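Local coordinates for DNA repair protein RecN (Deinococcus radiodurans, PDB 4ABY) that probably takes part in recombinational repair of DNA double-strand breaks as an SMC-like ATPase, represented here by its nucleotide-binding head domain, at residues A[38-52]-A[92-106]. Sequence-based numbering, arbitrary orientation.
Sequences PRLSRLEIRNLATIT and LIRSGEKELLVTGFW
Pro38 O lies at the edge of the Trp106 indole, 3.2 Å from CD1, while Leu40 lays its methyl CD1 over the six-membered ring, 3.8 Å from the centroid, a CH-pi contact; CG anti to the backbone N (chi1 175°) carries it there. A leucine in place of Trp106 would probably leave Leu40 CD1 without its flat seat and Trp144 without its edge-to-face partner. Ser41 and Arg42 illustrate how a classic beta bulge can open an antiparallel pairing: two residues face one, both backbone N-H groups pointing at Phe105 O. In this sheet of the ABC-type ATPase head, hydrogen-bonded pairs Arg42-Phe105, Glu44-Thr103 and Arg46-Leu101 then alternate with non-hydrogen-bonded Leu43-Gly104 and Ile45-Val102. Leu43 and Ile45 face helix 69-83, whose start carries most of the predicted ATP-binding residues; on the other face Glu44 OE2 takes Arg42 NE on its anti lone pair (3.2 Å) and approaches Phe105 CE1. Arg46, bent at chi3, brings NH2 to 3.7 Å from Glu99 OE2, a long salt bridge; Glu99 OE1 bridges to Arg120, the stronger partner. At the corner, the Asn47 amide stacks on the Glu97 carboxylate, planes 22° apart, and Asn47 O accepts Arg94 N at 2.8 Å. Arg94 NH1 reaches Ala49 O in a weak bond, and Thr52 CG2 lies over one face of the Arg94 guanidinium, toward its rim.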
ATOM      1  N   PRO A  38      15.748   5.431   0.334  1.00 42.00           N
ATOM      2  CA  PRO A  38      15.658   5.772   1.759  1.00 36.25           C
ATOM      3  C   PRO A  38      14.767   4.773   2.490  1.00 38.40           C
ATOM      4  O   PRO A  38      13.780   5.171   3.110  1.00 43.80           O
ATOM      5  CB  PRO A  38      14.985   7.153   1.751  1.00 38.54           C
ATOM      6  CG  PRO A  38      14.943   7.587   0.293  1.00 41.41           C
ATOM      7  CD  PRO A  38      14.935   6.330  -0.499  1.00 33.89           C
ATOM      8  N   ARG A  39      15.109   3.491   2.409  1.00 31.09           N
ATOM      9  CA  ARG A  39      14.280   2.435   2.979  1.00 25.83           C
ATOM     10  C   ARG A  39      14.198   2.499   4.496  1.00 26.93           C
ATOM     11  O   ARG A  39      14.932   3.244   5.138  1.00 28.05           O
ATOM     12  CB  ARG A  39      14.818   1.065   2.576  1.00 23.85           C
ATOM     13  CG  ARG A  39      16.213   0.785   3.084  1.00 24.76           C
ATOM     14  CD  ARG A  39      16.513  -0.698   3.078  1.00 26.77           C
ATOM     15  NE  ARG A  39      17.948  -0.958   3.063  1.00 30.06           N
ATOM     16  CZ  ARG A  39      18.705  -1.050   4.152  1.00 32.46           C
ATOM     17  NH1 ARG A  39      18.163  -0.908   5.355  1.00 31.29           N
ATOM     18  NH2 ARG A  39      20.007  -1.285   4.039  1.00 35.20           N
ATOM     19  N   LEU A  40      13.294   1.710   5.064  1.00 28.85           N
ATOM     20  CA  LEU A  40      13.241   1.520   6.505  1.00 27.51           C
ATOM     21  C   LEU A  40      14.393   0.604   6.909  1.00 27.86           C
ATOM     22  O   LEU A  40      14.367  -0.596   6.635  1.00 29.37           O
ATOM     23  CB  LEU A  40      11.902   0.905   6.906  1.00 25.93           C
ATOM     24  CG  LEU A  40      11.709   0.526   8.374  1.00 25.00           C
ATOM     25  CD1 LEU A  40      11.762   1.748   9.264  1.00 26.71           C
ATOM     26  CD2 LEU A  40      10.397  -0.211   8.558  1.00 22.20           C
ATOM     27  N   SER A  41      15.406   1.178   7.549  1.00 28.75           N
ATOM     28  CA  SER A  41      16.636   0.461   7.872  1.00 27.97           C
ATOM     29  C   SER A  41      16.511  -0.380   9.137  1.00 28.03           C
ATOM     30  O   SER A  41      17.067  -1.475   9.226  1.00 29.87           O
ATOM     31  CB  SER A  41      17.797   1.446   8.042  1.00 28.45           C
ATOM     32  OG  SER A  41      17.964   2.262   6.895  1.00 36.71           O
ATOM     33  N   ARG A  42      15.786   0.145  10.115  1.00 28.71           N
ATOM     34  CA  ARG A  42      15.699  -0.483  11.424  1.00 28.19           C
ATOM     35  C   ARG A  42      14.314  -0.276  12.024  1.00 28.36           C
ATOM     36  O   ARG A  42      13.632   0.705  11.721  1.00 27.47           O
ATOM     37  CB  ARG A  42      16.773   0.097  12.348  1.00 28.18           C
ATOM     38  CG  ARG A  42      16.933  -0.607  13.680  1.00 31.67           C
ATOM     39  CD  ARG A  42      18.162  -0.085  14.418  1.00 33.94           C
ATOM     40  NE  ARG A  42      18.152  -0.450  15.832  1.00 35.41           N
ATOM     41  CZ  ARG A  42      18.682  -1.567  16.321  1.00 41.73           C
ATOM     42  NH1 ARG A  42      19.275  -2.438  15.509  1.00 42.39           N
ATOM     43  NH2 ARG A  42      18.620  -1.816  17.624  1.00 35.19           N
ATOM     44  N   LEU A  43      13.902  -1.210  12.871  1.00 25.92           N
ATOM     45  CA  LEU A  43      12.580  -1.169  13.473  1.00 23.35           C
ATOM     46  C   LEU A  43      12.680  -1.648  14.906  1.00 25.51           C
ATOM     47  O   LEU A  43      13.162  -2.749  15.167  1.00 26.74           O
ATOM     48  CB  LEU A  43      11.620  -2.066  12.689  1.00 23.37           C
ATOM     49  CG  LEU A  43      10.164  -2.148  13.142  1.00 22.86           C
ATOM     50  CD1 LEU A  43       9.508  -0.775  13.120  1.00 22.41           C
ATOM     51  CD2 LEU A  43       9.402  -3.120  12.263  1.00 16.47           C
ATOM     52  N   GLU A  44      12.237  -0.817  15.842  1.00 23.20           N
ATOM     53  CA  GLU A  44      12.300  -1.178  17.250  1.00 23.13           C
ATOM     54  C   GLU A  44      10.907  -1.246  17.847  1.00 22.42           C
ATOM     55  O   GLU A  44      10.173  -0.263  17.846  1.00 23.18           O
ATOM     56  CB  GLU A  44      13.148  -0.176  18.029  1.00 25.48           C
ATOM     57  CG  GLU A  44      14.593  -0.106  17.584  1.00 28.63           C
ATOM     58  CD  GLU A  44      15.391   0.885  18.402  1.00 37.01           C
ATOM     59  OE1 GLU A  44      14.827   1.436  19.374  1.00 34.33           O
ATOM     60  OE2 GLU A  44      16.575   1.111  18.076  1.00 39.64           O
ATOM     61  N   ILE A  45      10.548  -2.413  18.361  1.00 21.95           N
ATOM     62  CA  ILE A  45       9.235  -2.599  18.953  1.00 21.12           C
ATOM     63  C   ILE A  45       9.382  -3.031  20.400  1.00 19.56           C
ATOM     64  O   ILE A  45      10.136  -3.944  20.703  1.00 23.55           O
ATOM     65  CB  ILE A  45       8.417  -3.657  18.186  1.00 22.03           C
ATOM     66  CG1 ILE A  45       8.238  -3.245  16.724  1.00 19.62           C
ATOM     67  CG2 ILE A  45       7.065  -3.860  18.837  1.00 20.86           C
ATOM     68  CD1 ILE A  45       7.623  -4.324  15.862  1.00 20.64           C
ATOM     69  N   ARG A  46       8.665  -2.368  21.296  1.00 22.98           N
ATOM     70  CA  ARG A  46       8.718  -2.725  22.705  1.00 27.43           C
ATOM     71  C   ARG A  46       7.313  -2.903  23.274  1.00 26.92           C
ATOM     72  O   ARG A  46       6.444  -2.054  23.091  1.00 23.59           O
ATOM     73  CB  ARG A  46       9.505  -1.678  23.498  1.00 31.70           C
ATOM     74  CG  ARG A  46       9.817  -2.084  24.931  1.00 38.04           C
ATOM     75  CD  ARG A  46      10.518  -0.961  25.682  1.00 50.87           C
ATOM     76  NE  ARG A  46       9.774   0.296  25.594  1.00 61.89           N
ATOM     77  CZ  ARG A  46       8.793   0.651  26.423  1.00 57.39           C
ATOM     78  NH1 ARG A  46       8.431  -0.155  27.411  1.00 55.84           N
ATOM     79  NH2 ARG A  46       8.170   1.813  26.261  1.00 56.24           N
ATOM     80  N   ASN A  47       7.102  -4.027  23.949  1.00 26.88           N
ATOM     81  CA  ASN A  47       5.823  -4.348  24.566  1.00 22.53           C
ATOM     82  C   ASN A  47       4.639  -4.278  23.617  1.00 25.04           C
ATOM     83  O   ASN A  47       3.600  -3.724  23.960  1.00 27.69           O
ATOM     84  CB  ASN A  47       5.578  -3.457  25.780  1.00 27.44           C
ATOM     85  CG  ASN A  47       6.517  -3.770  26.926  1.00 35.87           C
ATOM     86  OD1 ASN A  47       7.031  -4.883  27.035  1.00 35.67           O
ATOM     87  ND2 ASN A  47       6.743  -2.788  27.793  1.00 39.54           N
ATOM     88  N   LEU A  48       4.794  -4.846  22.426  1.00 24.95           N
ATOM     89  CA  LEU A  48       3.685  -4.952  21.485  1.00 22.64           C
ATOM     90  C   LEU A  48       3.280  -6.415  21.306  1.00 24.62           C
ATOM     91  O   LEU A  48       4.044  -7.221  20.773  1.00 23.39           O
ATOM     92  CB  LEU A  48       4.053  -4.324  20.138  1.00 21.39           C
ATOM     93  CG  LEU A  48       2.942  -4.113  19.105  1.00 18.62           C
ATOM     94  CD1 LEU A  48       3.385  -3.108  18.067  1.00 17.89           C
ATOM     95  CD2 LEU A  48       2.527  -5.416  18.440  1.00 16.88           C
ATOM     96  N   ALA A  49       2.076  -6.748  21.764  1.00 24.17           N
ATOM     97  CA  ALA A  49       1.532  -8.097  21.620  1.00 20.95           C
ATOM     98  C   ALA A  49       2.416  -9.171  22.243  1.00 22.76           C
ATOM     99  O   ALA A  49       2.519  -9.267  23.465  1.00 28.61           O
ATOM    100  CB  ALA A  49       1.274  -8.409  20.164  1.00 21.51           C
ATOM    101  N   THR A  50       3.041  -9.983  21.397  1.00 21.64           N
ATOM    102  CA  THR A  50       3.889 -11.078  21.862  1.00 23.20           C
ATOM    103  C   THR A  50       5.359 -10.678  21.858  1.00 23.92           C
ATOM    104  O   THR A  50       6.248 -11.528  21.907  1.00 21.43           O
ATOM    105  CB  THR A  50       3.737 -12.321  20.971  1.00 20.24           C
ATOM    106  OG1 THR A  50       4.207 -12.022  19.651  1.00 22.07           O
ATOM    107  CG2 THR A  50       2.286 -12.749  20.901  1.00 17.99           C
ATOM    108  N   ILE A  51       5.608  -9.375  21.801  1.00 23.97           N
ATOM    109  CA  ILE A  51       6.960  -8.860  21.668  1.00 21.81           C
ATOM    110  C   ILE A  51       7.341  -8.003  22.860  1.00 24.94           C
ATOM    111  O   ILE A  51       6.799  -6.918  23.054  1.00 24.15           O
ATOM    112  CB  ILE A  51       7.095  -8.011  20.401  1.00 22.10           C
ATOM    113  CG1 ILE A  51       6.775  -8.853  19.167  1.00 26.30           C
ATOM    114  CG2 ILE A  51       8.482  -7.422  20.298  1.00 20.84           C
ATOM    115  CD1 ILE A  51       6.665  -8.042  17.899  1.00 26.41           C
ATOM    116  N   THR A  52       8.275  -8.500  23.662  1.00 30.41           N
ATOM    117  CA  THR A  52       8.798  -7.740  24.784  1.00 28.00           C
ATOM    118  C   THR A  52       9.730  -6.663  24.250  1.00 26.85           C
ATOM    119  O   THR A  52       9.480  -5.470  24.419  1.00 25.64           O
ATOM    120  CB  THR A  52       9.563  -8.648  25.757  1.00 28.07           C
ATOM    121  OG1 THR A  52      10.599  -9.341  25.047  1.00 28.22           O
ATOM    122  CG2 THR A  52       8.617  -9.665  26.380  1.00 29.93           C
ATOM    123  N   LEU A  92      -3.063  -3.488  21.135  1.00 24.30           N
ATOM    124  CA  LEU A  92      -1.712  -3.796  20.692  1.00 24.19           C
ATOM    125  C   LEU A  92      -0.689  -3.810  21.827  1.00 26.43           C
ATOM    126  O   LEU A  92       0.379  -4.407  21.686  1.00 29.00           O
ATOM    127  CB  LEU A  92      -1.275  -2.803  19.617  1.00 27.24           C
ATOM    128  CG  LEU A  92      -1.571  -3.189  18.172  1.00 23.61           C
ATOM    129  CD1 LEU A  92      -2.824  -4.030  18.096  1.00 24.10           C
ATOM    130  CD2 LEU A  92      -1.684  -1.940  17.315  1.00 20.55           C
ATOM    131  N   ILE A  93      -1.006  -3.155  22.943  1.00 23.26           N
ATOM    132  CA  ILE A  93      -0.094  -3.119  24.085  1.00 27.25           C
ATOM    133  C   ILE A  93       0.014  -4.506  24.722  1.00 29.50           C
ATOM    134  O   ILE A  93      -0.999  -5.152  24.989  1.00 29.76           O
ATOM    135  CB  ILE A  93      -0.534  -2.095  25.153  1.00 28.02           C
ATOM    136  CG1 ILE A  93      -0.883  -0.752  24.508  1.00 28.80           C
ATOM    137  CG2 ILE A  93       0.553  -1.912  26.197  1.00 26.83           C
ATOM    138  CD1 ILE A  93      -1.298   0.308  25.501  1.00 29.95           C
ATOM    139  N   ARG A  94       1.243  -4.957  24.956  1.00 25.44           N
ATOM    140  CA  ARG A  94       1.486  -6.284  25.511  1.00 26.45           C
ATOM    141  C   ARG A  94       0.592  -6.572  26.714  1.00 30.59           C
ATOM    142  O   ARG A  94       0.226  -5.663  27.454  1.00 33.06           O
ATOM    143  CB  ARG A  94       2.959  -6.447  25.890  1.00 27.71           C
ATOM    144  CG  ARG A  94       3.329  -7.859  26.287  1.00 27.27           C
ATOM    145  CD  ARG A  94       4.816  -8.010  26.489  1.00 30.27           C
ATOM    146  NE  ARG A  94       5.152  -9.318  27.040  1.00 28.25           N
ATOM    147  CZ  ARG A  94       5.106 -10.449  26.347  1.00 26.47           C
ATOM    148  NH1 ARG A  94       4.727 -10.433  25.078  1.00 28.32           N
ATOM    149  NH2 ARG A  94       5.430 -11.595  26.923  1.00 28.54           N
ATOM    150  N   SER A  95       0.250  -7.843  26.900  1.00 34.88           N
ATOM    151  CA  SER A  95      -0.726  -8.261  27.905  1.00 27.72           C
ATOM    152  C   SER A  95      -0.532  -7.626  29.280  1.00 36.32           C
ATOM    153  O   SER A  95      -1.425  -6.936  29.779  1.00 47.97           O
ATOM    154  CB  SER A  95      -0.743  -9.780  28.037  1.00 29.00           C
ATOM    155  OG  SER A  95      -1.645 -10.180  29.052  1.00 33.72           O
ATOM    156  N   GLY A  96       0.619  -7.861  29.900  1.00 27.45           N
ATOM    157  CA  GLY A  96       0.854  -7.345  31.238  1.00 32.30           C
ATOM    158  C   GLY A  96       1.765  -6.133  31.297  1.00 35.26           C
ATOM    159  O   GLY A  96       2.560  -5.993  32.226  1.00 34.57           O
ATOM    160  N   GLU A  97       1.658  -5.252  30.308  1.00 32.59           N
ATOM    161  CA  GLU A  97       2.533  -4.087  30.251  1.00 37.18           C
ATOM    162  C   GLU A  97       1.753  -2.777  30.277  1.00 40.52           C
ATOM    163  O   GLU A  97       0.557  -2.746  29.986  1.00 36.68           O
ATOM    164  CB  GLU A  97       3.451  -4.146  29.027  1.00 36.64           C
ATOM    165  CG  GLU A  97       4.396  -5.345  29.006  1.00 36.63           C
ATOM    166  CD  GLU A  97       5.470  -5.285  30.081  1.00 42.33           C
ATOM    167  OE1 GLU A  97       5.902  -4.166  30.437  1.00 45.30           O
ATOM    168  OE2 GLU A  97       5.889  -6.362  30.559  1.00 41.00           O
ATOM    169  N   LYS A  98       2.443  -1.698  30.633  1.00 44.56           N
ATOM    170  CA  LYS A  98       1.801  -0.407  30.843  1.00 41.67           C
ATOM    171  C   LYS A  98       1.812   0.440  29.580  1.00 43.95           C
ATOM    172  O   LYS A  98       0.925   1.269  29.379  1.00 48.37           O
ATOM    173  CB  LYS A  98       2.477   0.348  31.993  1.00 47.76           C
ATOM    174  CG  LYS A  98       4.005   0.339  31.926  1.00 66.29           C
ATOM    175  CD  LYS A  98       4.638   1.255  32.975  1.00 68.09           C
ATOM    176  CE  LYS A  98       6.141   1.026  33.075  1.00 60.15           C
ATOM    177  NZ  LYS A  98       6.461  -0.344  33.569  1.00 63.40           N
ATOM    178  N   GLU A  99       2.813   0.239  28.731  1.00 38.34           N
ATOM    179  CA  GLU A  99       2.906   1.024  27.507  1.00 37.72           C
ATOM    180  C   GLU A  99       3.839   0.419  26.469  1.00 33.31           C
ATOM    181  O   GLU A  99       4.811  -0.250  26.806  1.00 33.80           O
ATOM    182  CB  GLU A  99       3.348   2.446  27.826  1.00 43.15           C
ATOM    183  CG  GLU A  99       4.805   2.577  28.196  1.00 39.26           C
ATOM    184  CD  GLU A  99       5.174   4.008  28.503  1.00 58.88           C
ATOM    185  OE1 GLU A  99       4.321   4.725  29.070  1.00 61.62           O
ATOM    186  OE2 GLU A  99       6.308   4.420  28.177  1.00 68.90           O
ATOM    187  N   LEU A 100       3.529   0.669  25.201  1.00 29.04           N
ATOM    188  CA  LEU A 100       4.340   0.172  24.102  1.00 28.41           C
ATOM    189  C   LEU A 100       5.000   1.316  23.348  1.00 28.14           C
ATOM    190  O   LEU A 100       4.572   2.463  23.445  1.00 30.46           O
ATOM    191  CB  LEU A 100       3.504  -0.687  23.145  1.00 26.78           C
ATOM    192  CG  LEU A 100       2.425  -0.063  22.256  1.00 24.22           C
ATOM    193  CD1 LEU A 100       3.019   0.768  21.133  1.00 22.60           C
ATOM    194  CD2 LEU A 100       1.570  -1.169  21.674  1.00 25.84           C
ATOM    195  N   LEU A 101       6.038   0.988  22.589  1.00 24.97           N
ATOM    196  CA  LEU A 101       6.776   1.981  21.829  1.00 23.45           C
ATOM    197  C   LEU A 101       7.197   1.398  20.494  1.00 21.32           C
ATOM    198  O   LEU A 101       7.664   0.266  20.428  1.00 23.43           O
ATOM    199  CB  LEU A 101       8.018   2.418  22.605  1.00 27.77           C
ATOM    200  CG  LEU A 101       9.008   3.291  21.836  1.00 22.55           C
ATOM    201  CD1 LEU A 101       8.590   4.746  21.901  1.00 21.35           C
ATOM    202  CD2 LEU A 101      10.397   3.106  22.399  1.00 25.28           C
ATOM    203  N   VAL A 102       7.038   2.175  19.430  1.00 20.45           N
ATOM    204  CA  VAL A 102       7.465   1.744  18.108  1.00 19.63           C
ATOM    205  C   VAL A 102       8.345   2.796  17.458  1.00 20.42           C
ATOM    206  O   VAL A 102       7.870   3.863  17.088  1.00 23.35           O
ATOM    207  CB  VAL A 102       6.267   1.484  17.192  1.00 20.51           C
ATOM    208  CG1 VAL A 102       6.742   1.003  15.834  1.00 19.56           C
ATOM    209  CG2 VAL A 102       5.326   0.471  17.825  1.00 20.79           C
ATOM    210  N   THR A 103       9.630   2.496  17.320  1.00 20.30           N
ATOM    211  CA  THR A 103      10.561   3.416  16.680  1.00 21.79           C
ATOM    212  C   THR A 103      11.007   2.867  15.325  1.00 23.11           C
ATOM    213  O   THR A 103      11.329   1.684  15.201  1.00 22.85           O
ATOM    214  CB  THR A 103      11.802   3.675  17.565  1.00 23.82           C
ATOM    215  OG1 THR A 103      11.396   3.866  18.927  1.00 27.08           O
ATOM    216  CG2 THR A 103      12.561   4.907  17.089  1.00 19.22           C
ATOM    217  N   GLY A 104      11.018   3.727  14.311  1.00 22.64           N
ATOM    218  CA  GLY A 104      11.469   3.334  12.986  1.00 25.49           C
ATOM    219  C   GLY A 104      12.541   4.257  12.440  1.00 29.27           C
ATOM    220  O   GLY A 104      12.446   5.476  12.586  1.00 32.55           O
ATOM    221  N   PHE A 105      13.559   3.685  11.802  1.00 27.16           N
ATOM    222  CA  PHE A 105      14.664   4.479  11.266  1.00 27.61           C
ATOM    223  C   PHE A 105      14.830   4.310   9.761  1.00 26.53           C
ATOM    224  O   PHE A 105      14.953   3.195   9.267  1.00 29.80           O
ATOM    225  CB  PHE A 105      15.971   4.104  11.960  1.00 27.59           C
ATOM    226  CG  PHE A 105      15.923   4.238  13.448  1.00 27.84           C
ATOM    227  CD1 PHE A 105      15.309   3.265  14.219  1.00 28.34           C
ATOM    228  CD2 PHE A 105      16.487   5.335  14.076  1.00 23.89           C
ATOM    229  CE1 PHE A 105      15.260   3.376  15.593  1.00 26.34           C
ATOM    230  CE2 PHE A 105      16.442   5.453  15.452  1.00 26.38           C
ATOM    231  CZ  PHE A 105      15.827   4.469  16.212  1.00 26.47           C
ATOM    232  N   TRP A 106      14.855   5.423   9.040  1.00 28.32           N
ATOM    233  CA  TRP A 106      15.003   5.385   7.588  1.00 33.71           C
ATOM    234  C   TRP A 106      16.421   5.719   7.106  1.00 33.74           C
ATOM    235  O   TRP A 106      17.211   6.338   7.822  1.00 33.27           O
ATOM    236  CB  TRP A 106      13.975   6.307   6.927  1.00 31.09           C
ATOM    237  CG  TRP A 106      12.597   5.705   6.840  1.00 32.20           C
ATOM    238  CD1 TRP A 106      11.997   5.189   5.727  1.00 34.29           C
ATOM    239  CD2 TRP A 106      11.653   5.552   7.910  1.00 33.82           C
ATOM    240  NE1 TRP A 106      10.739   4.729   6.036  1.00 35.23           N
ATOM    241  CE2 TRP A 106      10.504   4.941   7.367  1.00 34.30           C
ATOM    242  CE3 TRP A 106      11.669   5.875   9.271  1.00 35.48           C
ATOM    243  CZ2 TRP A 106       9.379   4.645   8.142  1.00 31.40           C
ATOM    244  CZ3 TRP A 106      10.553   5.580  10.037  1.00 32.52           C
ATOM    245  CH2 TRP A 106       9.424   4.971   9.471  1.00 30.22           C
TER